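Local coordinates for protein uricase (Bacillus fastidiosus, PDB 4R99) that acts as a urate oxidase, probably catalysing the oxygen-dependent oxidation of urate to 5-hydroxyisourate, the first step towards (S)-allantoin, at residues L106-L111 and T147-R152; S175-Y180 and L239-I244. All coordinates share one frame; numbering follows the deposited sequence. Where two conformers were deposited one is given.

Interaction 1 of 2, residues L106-L111 and T147-R152; sequences LDAVRL and TVEVAR
Arg110 and Glu149 cross each other on neighbouring antiparallel strands of the large sheet of the uricase tunnelling fold (T-fold). Arg110 NH1 donates to Glu149 OE1 at 2.5 Å in a salt bridge. The carboxylate oxygen lies in the guanidinium plane, yet the carboxylate itself is turned 86° against that plane. The two residues form a non-hydrogen-bonded pair, which puts both side chains on one face of the sheet. With CG anti to N in each (Arg110 chi1 -175°, Glu149 chi1 -172°) and the chains extended, Arg110 NH1 can reach Glu149 OE1. Thr147 CG2 lies over one face of the guanidinium, towards its rim, 3.7 Å from Arg110 NH2. Further along this face the methyl groups of Ala108 and Ala151 touch, CB to CB at 3.7 Å.

Under these side chains runs the backbone ladder. Val109 and Val150 form a hydrogen-bonded pair, with Val109 N to Val150 O at 2.8 Å. Leu111 and Val148 form the next one, with Val148 N to Leu111 O at 2.9 Å. At the loop end, Arg152 N donates to Asp107 O at 2.9 Å. The Arg152 side chain reaches the carbonyl of Leu106. Arg152 NE donates to Leu106 O at 2.6 Å, and its NH2 adds a weak bond to that same oxygen at 3.0 Å.

Val109, Leu111 and Val150 turn to the other face, where helix 88-102 packs on them. Glu149 OE2 forms a salt bridge with Lys50, while Arg110 also pairs with Glu161 and Glu112. Lys50 lies on the other flanking strand, where Asp107 and Ala108 both face it in a classic beta bulge. Arg152 NH2 also bonds Leu100 O of helix 88-102.

Interaction 2 of 2, residues S175-Y180 and L239-I244; sequences SGSSFY and LDNKSI
Phe179 lays its ring on the turn that leads into helix 244-258, and most of the contact is nonpolar or weakly polar. Ser243 CA sits over one ring face in a CH-pi contact, 3.7 Å from the ring centroid. Ile244 adds a loose apolar touch, its CG1 being 4.3 Å from Phe179 CE2.

Two carbonyl oxygens come close to the ring. Asn241 OD1 comes in at the ring edge, 3.1 Å from Phe179 CE1, with the amide plane turned 67° from the ring. Asn241 CG stands between its own backbone N and carbonyl carbon (chi1 70°), which lifts the amide towards the ring. Lys242 O approaches obliquely, 3.3 Å from Phe179 CD1.

Water makes the polar links. One molecule accepts from Tyr180 N and donates to Lys242 O, each at 2.8 Å. A second joins Ser177 OG to Asn241 ND2, though Ser177 has two conformers and this bridge is less certain.

Ser243 is the helix N-cap, its OG bonded to His246 N, which would help hold the backbone under the ring. Asn63 of the second subunit holds Tyr180 O. With an alanine here in place of Phe179, the contacts to Ser243 CA and Asn241 OD1 would go, and a gap would probably open beside the turn into the helix.

Phe179 is predicted to bind urate, and uricases of known structure stack a phenylalanine on the substrate. A CH group over one face and the Asn241 oxygen at the edge are consistent with a ring held ready for such stacking.

Interaction 1 comes first along the chain and closes before interaction 2 opens. Their centres are 42 Å apart, on opposite sides of the chain's centre, and their nearest atoms are about 23 Å from each other. The large antiparallel sheet connects them: strand 143-152 of interaction 1 pairs with strand 157-173, and the chain leaving that strand enters the loop of residues 175-180. Interaction 1 is strand pairing within the sheet, away from the predicted urate site and untouched by other subunits. Interaction 2 joins two loops at that site, beside a neighbouring subunit. One contact thus belongs to the scaffold, the other to the probable substrate pocket.

Interaction 1 of 2, residues L106-L111 and T147-R152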
ATOM      1  N   LEU D 106     -24.329  20.627  18.910  1.00 23.15           N
ATOM      2  CA  LEU D 106     -24.144  19.862  17.683  1.00 22.75           C
ATOM      3  C   LEU D 106     -25.487  19.580  17.013  1.00 23.16           C
ATOM      4  O   LEU D 106     -26.483  19.333  17.692  1.00 23.46           O
ATOM      5  CB  LEU D 106     -23.417  18.546  17.964  1.00 22.87           C
ATOM      6  CG  LEU D 106     -21.987  18.641  18.498  1.00 23.28           C
ATOM      7  CD1 LEU D 106     -21.419  17.252  18.743  1.00 23.54           C
ATOM      8  CD2 LEU D 106     -21.111  19.417  17.529  1.00 22.73           C
ATOM      9  N   ASP D 107     -25.504  19.616  15.685  1.00 28.92           N
ATOM     10  CA  ASP D 107     -26.727  19.367  14.924  1.00 28.99           C
ATOM     11  C   ASP D 107     -26.841  17.958  14.332  1.00 28.68           C
ATOM     12  O   ASP D 107     -27.944  17.436  14.177  1.00 28.87           O
ATOM     13  CB  ASP D 107     -26.861  20.401  13.802  1.00 29.09           C
ATOM     14  CG  ASP D 107     -27.188  21.789  14.325  1.00 29.73           C
ATOM     15  OD1 ASP D 107     -27.733  21.891  15.445  1.00 29.89           O
ATOM     16  OD2 ASP D 107     -26.898  22.777  13.616  1.00 30.28           O
ATOM     17  N   ALA D 108     -25.710  17.345  13.996  1.00 16.96           N
ATOM     18  CA  ALA D 108     -25.720  16.023  13.374  1.00 16.93           C
ATOM     19  C   ALA D 108     -24.387  15.326  13.604  1.00 16.84           C
ATOM     20  O   ALA D 108     -23.343  15.973  13.689  1.00 17.02           O
ATOM     21  CB  ALA D 108     -26.017  16.127  11.887  1.00 16.93           C
ATOM     22  N   VAL D 109     -24.428  14.001  13.697  1.00 16.76           N
ATOM     23  CA  VAL D 109     -23.214  13.217  13.888  1.00 16.60           C
ATOM     24  C   VAL D 109     -23.152  12.092  12.869  1.00 17.07           C
ATOM     25  O   VAL D 109     -24.133  11.378  12.660  1.00 16.83           O
ATOM     26  CB  VAL D 109     -23.135  12.628  15.310  1.00 16.79           C
ATOM     27  CG1 VAL D 109     -21.834  11.860  15.496  1.00 16.58           C
ATOM     28  CG2 VAL D 109     -23.246  13.736  16.349  1.00 17.05           C
ATOM     29  N   ARG D 110     -21.990  11.943  12.236  1.00 19.89           N
ATOM     30  CA  ARG D 110     -21.809  10.929  11.211  1.00 19.49           C
ATOM     31  C   ARG D 110     -20.735   9.933  11.616  1.00 19.91           C
ATOM     32  O   ARG D 110     -19.609  10.313  11.936  1.00 19.80           O
ATOM     33  CB  ARG D 110     -21.446  11.592   9.881  1.00 19.59           C
ATOM     34  CG  ARG D 110     -21.342  10.641   8.702  1.00 19.81           C
ATOM     35  CD  ARG D 110     -20.895  11.385   7.450  1.00 19.87           C
ATOM     36  NE  ARG D 110     -20.825  10.514   6.281  1.00 20.02           N
ATOM     37  CZ  ARG D 110     -21.845  10.275   5.464  1.00 19.92           C
ATOM     38  NH1 ARG D 110     -23.024  10.847   5.681  1.00 20.42           N
ATOM     39  NH2 ARG D 110     -21.688   9.467   4.424  1.00 20.09           N
ATOM     40  N   LEU D 111     -21.092   8.654  11.578  1.00 17.97           N
ATOM     41  CA  LEU D 111     -20.157   7.576  11.875  1.00 17.74           C
ATOM     42  C   LEU D 111     -19.999   6.653  10.677  1.00 17.82           C
ATOM     43  O   LEU D 111     -20.981   6.133  10.156  1.00 17.98           O
ATOM     44  CB  LEU D 111     -20.632   6.764  13.086  1.00 17.95           C
ATOM     45  CG  LEU D 111     -19.922   6.871  14.442  1.00 18.44           C
ATOM     46  CD1 LEU D 111     -18.415   6.739  14.281  1.00 17.66           C
ATOM     47  CD2 LEU D 111     -20.288   8.154  15.180  1.00 18.86           C
ATOM     48  N   THR D 147     -22.433   2.956   7.690  1.00 20.06           N
ATOM     49  CA  THR D 147     -22.420   4.393   7.908  1.00 20.35           C
ATOM     50  C   THR D 147     -23.759   4.777   8.501  1.00 20.51           C
ATOM     51  O   THR D 147     -24.806   4.373   8.000  1.00 20.56           O
ATOM     52  CB  THR D 147     -22.208   5.166   6.591  1.00 20.76           C
ATOM     53  OG1 THR D 147     -20.898   4.895   6.082  1.00 20.75           O
ATOM     54  CG2 THR D 147     -22.361   6.668   6.813  1.00 20.46           C
ATOM     55  N   VAL D 148     -23.724   5.542   9.582  1.00 18.13           N
ATOM     56  CA  VAL D 148     -24.940   6.068  10.175  1.00 18.33           C
ATOM     57  C   VAL D 148     -24.752   7.546  10.444  1.00 18.24           C
ATOM     58  O   VAL D 148     -23.762   7.951  11.051  1.00 18.13           O
ATOM     59  CB  VAL D 148     -25.300   5.350  11.495  1.00 18.44           C
ATOM     60  CG1 VAL D 148     -26.479   6.033  12.169  1.00 18.77           C
ATOM     61  CG2 VAL D 148     -25.604   3.877  11.244  1.00 18.31           C
ATOM     62  N   GLU D 149     -25.679   8.360   9.954  1.00 19.03           N
ATOM     63  CA  GLU D 149     -25.681   9.766  10.317  1.00 19.16           C
ATOM     64  C   GLU D 149     -26.988  10.121  11.006  1.00 19.39           C
ATOM     65  O   GLU D 149     -28.067   9.826  10.497  1.00 19.37           O
ATOM     66  CB  GLU D 149     -25.445  10.655   9.098  1.00 19.30           C
ATOM     67  CG  GLU D 149     -25.255  12.123   9.444  1.00 19.55           C
ATOM     68  CD  GLU D 149     -24.734  12.934   8.277  1.00 19.93           C
ATOM     69  OE1 GLU D 149     -24.115  12.337   7.371  1.00 19.72           O
ATOM     70  OE2 GLU D 149     -24.938  14.166   8.267  1.00 19.96           O
ATOM     71  N   VAL D 150     -26.880  10.756  12.168  1.00 16.94           N
ATOM     72  CA  VAL D 150     -28.053  11.133  12.941  1.00 16.91           C
ATOM     73  C   VAL D 150     -28.086  12.645  13.113  1.00 17.05           C
ATOM     74  O   VAL D 150     -27.102  13.251  13.522  1.00 16.92           O
ATOM     75  CB  VAL D 150     -28.064  10.447  14.325  1.00 16.83           C
ATOM     76  CG1 VAL D 150     -29.278  10.882  15.133  1.00 16.98           C
ATOM     77  CG2 VAL D 150     -28.048   8.935  14.169  1.00 17.01           C
ATOM     78  N   ALA D 151     -29.225  13.243  12.785  1.00 17.56           N
ATOM     79  CA  ALA D 151     -29.413  14.686  12.890  1.00 17.37           C
ATOM     80  C   ALA D 151     -30.582  15.006  13.815  1.00 17.83           C
ATOM     81  O   ALA D 151     -31.440  14.157  14.061  1.00 17.76           O
ATOM     82  CB  ALA D 151     -29.649  15.288  11.516  1.00 17.37           C
ATOM     83  N   ARG D 152     -30.612  16.228  14.336  1.00 21.61           N
ATOM     84  CA  ARG D 152     -31.704  16.646  15.208  1.00 21.61           C
ATOM     85  C   ARG D 152     -32.991  16.867  14.426  1.00 21.69           C
ATOM     86  O   ARG D 152     -32.973  17.287  13.268  1.00 22.05           O
ATOM     87  CB  ARG D 152     -31.336  17.916  15.974  1.00 21.92           C
ATOM     88  CG  ARG D 152     -30.252  17.701  17.005  1.00 21.83           C
ATOM     89  CD  ARG D 152     -30.087  18.911  17.905  1.00 21.84           C
ATOM     90  NE  ARG D 152     -28.820  18.851  18.622  1.00 21.35           N
ATOM     91  CZ  ARG D 152     -28.603  18.101  19.697  1.00 21.82           C
ATOM     92  NH1 ARG D 152     -29.575  17.346  20.194  1.00 21.84           N
ATOM     93  NH2 ARG D 152     -27.410  18.106  20.275  1.00 21.71           N
TER
HETATM   94  O   HOH W   1     -30.501  19.095  12.713  1.00 31.43           O
HETATM   95  O   HOH W   2     -20.085   6.643   3.903  1.00 33.84           O

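Interaction 2 of 2, residues S175-Y180 and L239-I244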
ATOM      1  N   SER D 175     -14.741 -21.221 -15.375  1.00 42.40           N
ATOM      2  CA  SER D 175     -15.556 -21.795 -16.427  1.00 42.55           C
ATOM      3  C   SER D 175     -15.421 -20.806 -17.563  1.00 42.78           C
ATOM      4  O   SER D 175     -15.006 -19.667 -17.356  1.00 42.58           O
ATOM      5  CB  SER D 175     -17.013 -21.950 -15.987  1.00 42.54           C
ATOM      6  OG  SER D 175     -17.606 -20.693 -15.711  1.00 42.39           O
ATOM      7  N   GLY D 176     -15.765 -21.237 -18.765  1.00 49.87           N
ATOM      8  CA  GLY D 176     -15.603 -20.387 -19.922  1.00 50.22           C
ATOM      9  C   GLY D 176     -16.578 -19.230 -19.981  1.00 50.14           C
ATOM     10  O   GLY D 176     -17.793 -19.421 -19.953  1.00 50.18           O
ATOM     11  N   SER D 177     -16.036 -18.020 -20.037  1.00 42.25           N
ATOM     12  CA  SER D 177     -16.867 -16.836 -20.166  0.50 42.56           C
ATOM     13  C   SER D 177     -16.381 -15.957 -21.310  1.00 42.79           C
ATOM     14  O   SER D 177     -15.180 -15.808 -21.534  1.00 42.82           O
ATOM     15  CB  SER D 177     -16.882 -16.049 -18.854  0.50 42.31           C
ATOM     16  OG  SER D 177     -18.069 -15.285 -18.733  0.50 42.30           O
ATOM     17  N   SER D 178     -17.330 -15.390 -22.048  1.00 84.62           N
ATOM     18  CA  SER D 178     -16.986 -14.663 -23.265  1.00 85.05           C
ATOM     19  C   SER D 178     -17.415 -13.198 -23.357  1.00 85.05           C
ATOM     20  O   SER D 178     -16.571 -12.329 -23.577  1.00 85.69           O
ATOM     21  CB  SER D 178     -17.550 -15.410 -24.480  1.00 85.60           C
ATOM     22  OG  SER D 178     -18.961 -15.518 -24.413  1.00 85.93           O
ATOM     23  N   PHE D 179     -18.721 -12.947 -23.235  1.00 35.81           N
ATOM     24  CA  PHE D 179     -19.299 -11.598 -23.335  1.00 35.40           C
ATOM     25  C   PHE D 179     -19.304 -11.166 -24.799  1.00 35.26           C
ATOM     26  O   PHE D 179     -18.251 -10.867 -25.364  1.00 35.08           O
ATOM     27  CB  PHE D 179     -18.570 -10.562 -22.462  1.00 35.20           C
ATOM     28  CG  PHE D 179     -18.653 -10.831 -20.982  1.00 34.83           C
ATOM     29  CD1 PHE D 179     -19.394 -11.895 -20.488  1.00 34.67           C
ATOM     30  CD2 PHE D 179     -17.984 -10.014 -20.085  1.00 34.49           C
ATOM     31  CE1 PHE D 179     -19.461 -12.139 -19.131  1.00 34.22           C
ATOM     32  CE2 PHE D 179     -18.050 -10.252 -18.724  1.00 34.21           C
ATOM     33  CZ  PHE D 179     -18.790 -11.316 -18.248  1.00 34.34           C
ATOM     34  N   TYR D 180     -20.483 -11.141 -25.414  1.00 40.05           N
ATOM     35  CA  TYR D 180     -20.569 -10.804 -26.831  1.00 40.43           C
ATOM     36  C   TYR D 180     -21.691  -9.814 -27.107  1.00 40.37           C
ATOM     37  O   TYR D 180     -22.506  -9.524 -26.233  1.00 39.99           O
ATOM     38  CB  TYR D 180     -20.784 -12.065 -27.676  1.00 40.78           C
ATOM     39  CG  TYR D 180     -22.101 -12.765 -27.421  1.00 41.22           C
ATOM     40  CD1 TYR D 180     -23.215 -12.497 -28.209  1.00 41.66           C
ATOM     41  CD2 TYR D 180     -22.233 -13.694 -26.398  1.00 41.37           C
ATOM     42  CE1 TYR D 180     -24.423 -13.130 -27.982  1.00 41.82           C
ATOM     43  CE2 TYR D 180     -23.437 -14.333 -26.164  1.00 41.69           C
ATOM     44  CZ  TYR D 180     -24.528 -14.048 -26.959  1.00 41.83           C
ATOM     45  OH  TYR D 180     -25.728 -14.681 -26.729  1.00 41.98           O
ATOM     46  N   LEU D 239     -25.432 -19.193 -11.902  1.00 29.03           N
ATOM     47  CA  LEU D 239     -25.870 -18.479 -13.095  1.00 29.37           C
ATOM     48  C   LEU D 239     -24.838 -18.489 -14.218  1.00 29.65           C
ATOM     49  O   LEU D 239     -23.651 -18.249 -13.988  1.00 29.30           O
ATOM     50  CB  LEU D 239     -26.227 -17.032 -12.743  1.00 29.53           C
ATOM     51  CG  LEU D 239     -26.624 -16.100 -13.890  1.00 30.05           C
ATOM     52  CD1 LEU D 239     -28.082 -16.298 -14.270  1.00 30.21           C
ATOM     53  CD2 LEU D 239     -26.353 -14.646 -13.525  1.00 29.76           C
ATOM     54  N   ASP D 240     -25.302 -18.766 -15.433  1.00 50.28           N
ATOM     55  CA  ASP D 240     -24.494 -18.563 -16.629  1.00 50.84           C
ATOM     56  C   ASP D 240     -24.715 -17.131 -17.112  1.00 50.64           C
ATOM     57  O   ASP D 240     -25.667 -16.850 -17.839  1.00 50.80           O
ATOM     58  CB  ASP D 240     -24.874 -19.563 -17.720  1.00 51.34           C
ATOM     59  CG  ASP D 240     -24.531 -20.991 -17.344  1.00 51.80           C
ATOM     60  OD1 ASP D 240     -23.450 -21.207 -16.755  1.00 51.28           O
ATOM     61  OD2 ASP D 240     -25.342 -21.895 -17.636  1.00 52.29           O
ATOM     62  N   ASN D 241     -23.829 -16.231 -16.696  1.00 31.34           N
ATOM     63  CA  ASN D 241     -24.005 -14.797 -16.925  1.00 31.29           C
ATOM     64  C   ASN D 241     -23.586 -14.315 -18.315  1.00 31.24           C
ATOM     65  O   ASN D 241     -22.756 -14.938 -18.975  1.00 31.23           O
ATOM     66  CB  ASN D 241     -23.269 -13.995 -15.847  1.00 31.14           C
ATOM     67  CG  ASN D 241     -21.758 -14.084 -15.982  1.00 31.12           C
ATOM     68  OD1 ASN D 241     -21.156 -13.398 -16.808  1.00 31.39           O
ATOM     69  ND2 ASN D 241     -21.137 -14.929 -15.166  1.00 30.75           N
ATOM     70  N   LYS D 242     -24.169 -13.202 -18.751  1.00 36.92           N
ATOM     71  CA  LYS D 242     -23.869 -12.644 -20.066  1.00 36.89           C
ATOM     72  C   LYS D 242     -22.978 -11.415 -19.946  1.00 36.91           C
ATOM     73  O   LYS D 242     -22.468 -10.909 -20.947  1.00 37.39           O
ATOM     74  CB  LYS D 242     -25.153 -12.257 -20.803  1.00 37.14           C
ATOM     75  CG  LYS D 242     -25.996 -13.425 -21.282  1.00 38.13           C
ATOM     76  CD  LYS D 242     -27.167 -12.918 -22.108  1.00 38.53           C
ATOM     77  CE  LYS D 242     -27.903 -14.052 -22.801  1.00 38.98           C
ATOM     78  NZ  LYS D 242     -28.915 -13.535 -23.763  1.00 39.61           N
ATOM     79  N   SER D 243     -22.791 -10.955 -18.713  1.00 22.59           N
ATOM     80  CA  SER D 243     -21.965  -9.790 -18.410  1.00 22.74           C
ATOM     81  C   SER D 243     -21.958  -9.617 -16.901  1.00 22.26           C
ATOM     82  O   SER D 243     -22.729 -10.267 -16.196  1.00 22.32           O
ATOM     83  CB  SER D 243     -22.532  -8.529 -19.061  1.00 22.83           C
ATOM     84  OG  SER D 243     -23.796  -8.200 -18.514  1.00 22.84           O
ATOM     85  N   ILE D 244     -21.092  -8.742 -16.401  1.00 16.69           N
ATOM     86  CA  ILE D 244     -21.105  -8.421 -14.980  1.00 16.47           C
ATOM     87  C   ILE D 244     -22.369  -7.633 -14.656  1.00 16.66           C
ATOM     88  O   ILE D 244     -22.956  -7.797 -13.583  1.00 16.64           O
ATOM     89  CB  ILE D 244     -19.847  -7.642 -14.548  1.00 16.62           C
ATOM     90  CG1 ILE D 244     -18.592  -8.476 -14.812  1.00 16.94           C
ATOM     91  CG2 ILE D 244     -19.924  -7.270 -13.072  1.00 16.25           C
ATOM     92  CD1 ILE D 244     -17.312  -7.793 -14.406  1.00 16.70           C
TER
HETATM   93  O   HOH W   3     -18.754 -16.241 -16.230  1.00 30.91           O
HETATM   94  O   HOH W   4     -22.544 -11.685 -23.666  1.00 26.24           O